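PDB 1HPI: high-potential iron-sulfur protein isozyme 2 from Ectothiorhodospira shaposhnikovii, which carries electrons in anaerobic electron transport of purple photosynthetic bacteria, using a single high-redox-potential [4Fe-4S] cluster. Local coordinates for residues A[31-34]-A[35-38]. Residues are numbered along the deposited sequence; the frame is centred on the assembly and turned at random.
With SF4 (iron/sulfur cluster), chain B.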
ATOM      1  N   GLY A  31       1.943  -9.597  -8.220  1.00 11.85           N
ATOM      2  CA  GLY A  31       1.827 -10.404  -7.023  1.00  9.26           C
ATOM      3  C   GLY A  31       2.167  -9.594  -5.775  1.00 14.37           C
ATOM      4  O   GLY A  31       1.843  -9.986  -4.659  1.00 18.33           O
ATOM      5  N   GLN A  32       2.835  -8.461  -5.944  1.00  8.68           N
ATOM      6  CA  GLN A  32       3.176  -7.646  -4.788  1.00 10.49           C
ATOM      7  C   GLN A  32       1.957  -6.821  -4.405  1.00 12.87           C
ATOM      8  O   GLN A  32       1.381  -6.137  -5.257  1.00  9.53           O
ATOM      9  CB  GLN A  32       4.310  -6.655  -5.123  1.00 11.41           C
ATOM     10  CG  GLN A  32       5.620  -7.328  -5.575  1.00 10.14           C
ATOM     11  CD  GLN A  32       6.703  -6.339  -5.988  1.00 10.34           C
ATOM     12  OE1 GLN A  32       6.470  -5.131  -6.155  1.00 12.49           O
ATOM     13  NE2 GLN A  32       7.913  -6.856  -6.170  1.00 16.16           N
ATOM     14  N   THR A  33       1.572  -6.871  -3.132  1.00  7.95           N
ATOM     15  CA  THR A  33       0.433  -6.116  -2.634  1.00  7.27           C
ATOM     16  C   THR A  33       0.722  -5.700  -1.197  1.00  6.84           C
ATOM     17  O   THR A  33       1.655  -6.209  -0.567  1.00  5.81           O
ATOM     18  CB  THR A  33      -0.900  -6.909  -2.630  1.00 10.09           C
ATOM     19  OG1 THR A  33      -0.775  -7.993  -1.735  1.00 12.62           O
ATOM     20  CG2 THR A  33      -1.270  -7.402  -4.025  1.00  9.61           C
ATOM     21  N   CYS A  34      -0.102  -4.782  -0.680  1.00  6.93           N
ATOM     22  CA  CYS A  34       0.094  -4.339   0.680  1.00  7.29           C
ATOM     23  C   CYS A  34      -0.023  -5.561   1.574  1.00 16.59           C
ATOM     24  O   CYS A  34       0.728  -5.736   2.531  1.00  7.36           O
ATOM     25  CB  CYS A  34      -0.959  -3.298   1.101  1.00  4.28           C
ATOM     26  SG  CYS A  34      -0.755  -1.739   0.225  1.00  7.82           S
ATOM     27  N   LEU A  35      -0.987  -6.415   1.237  1.00 10.36           N
ATOM     28  CA  LEU A  35      -1.218  -7.623   2.004  1.00 11.76           C
ATOM     29  C   LEU A  35       0.040  -8.443   2.249  1.00 20.82           C
ATOM     30  O   LEU A  35       0.216  -8.997   3.336  1.00 13.59           O
ATOM     31  CB  LEU A  35      -2.406  -8.447   1.470  1.00  9.30           C
ATOM     32  CG  LEU A  35      -2.935  -9.503   2.444  1.00 19.77           C
ATOM     33  CD1 LEU A  35      -3.391  -8.889   3.763  1.00 19.21           C
ATOM     34  CD2 LEU A  35      -4.112 -10.214   1.795  1.00 27.11           C
ATOM     35  N   ASN A  36       0.934  -8.534   1.268  1.00 10.76           N
ATOM     36  CA  ASN A  36       2.142  -9.306   1.497  1.00 11.62           C
ATOM     37  C   ASN A  36       3.381  -8.435   1.741  1.00 13.13           C
ATOM     38  O   ASN A  36       4.525  -8.869   1.589  1.00  9.93           O
ATOM     39  CB  ASN A  36       2.372 -10.350   0.394  1.00 10.51           C
ATOM     40  CG  ASN A  36       2.443  -9.757  -1.004  1.00 12.98           C
ATOM     41  OD1 ASN A  36       2.758  -8.575  -1.196  1.00 11.87           O
ATOM     42  ND2 ASN A  36       2.173 -10.593  -2.002  1.00 31.51           N
ATOM     43  N   CYS A  37       3.143  -7.184   2.130  1.00  8.62           N
ATOM     44  CA  CYS A  37       4.209  -6.240   2.397  1.00  7.10           C
ATOM     45  C   CYS A  37       4.590  -6.216   3.871  1.00 10.95           C
ATOM     46  O   CYS A  37       3.738  -6.177   4.743  1.00  7.84           O
ATOM     47  CB  CYS A  37       3.767  -4.822   1.977  1.00  8.58           C
ATOM     48  SG  CYS A  37       5.006  -3.535   2.283  1.00  7.54           S
ATOM     49  N   LEU A  38       5.883  -6.226   4.154  1.00  5.74           N
ATOM     50  CA  LEU A  38       6.363  -6.188   5.515  1.00  9.26           C
ATOM     51  C   LEU A  38       5.846  -4.989   6.327  1.00 13.20           C
ATOM     52  O   LEU A  38       5.676  -5.106   7.537  1.00 13.06           O
ATOM     53  CB  LEU A  38       7.895  -6.113   5.422  1.00 16.67           C
ATOM     54  CG  LEU A  38       8.611  -6.040   6.761  1.00 28.83           C
ATOM     55  CD1 LEU A  38       8.379  -7.332   7.525  1.00 20.20           C
ATOM     56  CD2 LEU A  38      10.104  -5.893   6.508  1.00 27.69           C
TER
HETATM   57 FE1  SF4 B  80       1.247  -1.030   0.948  1.00  8.54          FE
HETATM   58 FE2  SF4 B  80       3.744  -1.777   1.789  1.00 10.35          FE
HETATM   59 FE3  SF4 B  80       2.428   0.316   2.967  1.00  9.58          FE
HETATM   60 FE4  SF4 B  80       3.325   0.555   0.403  1.00  8.32          FE
HETATM   61  S1  SF4 B  80       4.581   0.218   2.241  1.00  8.26           S
HETATM   62  S2  SF4 B  80       1.308   1.184   1.176  1.00  8.80           S
HETATM   63  S3  SF4 B  80       3.067  -1.522  -0.334  1.00  7.13           S
HETATM   64  S4  SF4 B  80       1.771  -1.846   2.935  1.00  8.22           S
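C34 and C37 hold neighbouring corners of the [4Fe-4S] cluster from one turn of chain: C34 SG lies 2.2 Å from the iron FE1, and C37 SG 2.2 Å from the iron FE2. The two side chains reach separate irons through different rotations, C34 SG lying beside its own backbone N (chi1 -68°) and C37 SG swung opposite its own (chi1 179°). Between them C37 N donates to C34 O at 2.8 Å, which closes the turn carrying both ligands. Behind this first shell, the amide of N36 folds back over the incoming chain and bonds at both ends. Its OD1 accepts T33 N at 2.8 Å in a nearly straight bond (170° at the hydrogen), while ND2 donates to G31 O at 2.7 Å, with that oxygen in the amide plane. N36 N adds a weak bond to T33 O at 3.0 Å. W68 NE1 also donates to both N36 OD1 and T33 O, lying 2.7 Å apart, and so probably eases the repulsion between these two acceptors. With an alanine in place of N36, T33 N and G31 O would probably lose these partners, and the loop segment leading into C34 would probably be freer to shift. The C-x-x-C turn, secured by an asparagine side chain reaching back to the preceding backbone, supplies two of the four cysteine ligands in this HiPIP cluster site; C51 and C65 complete it.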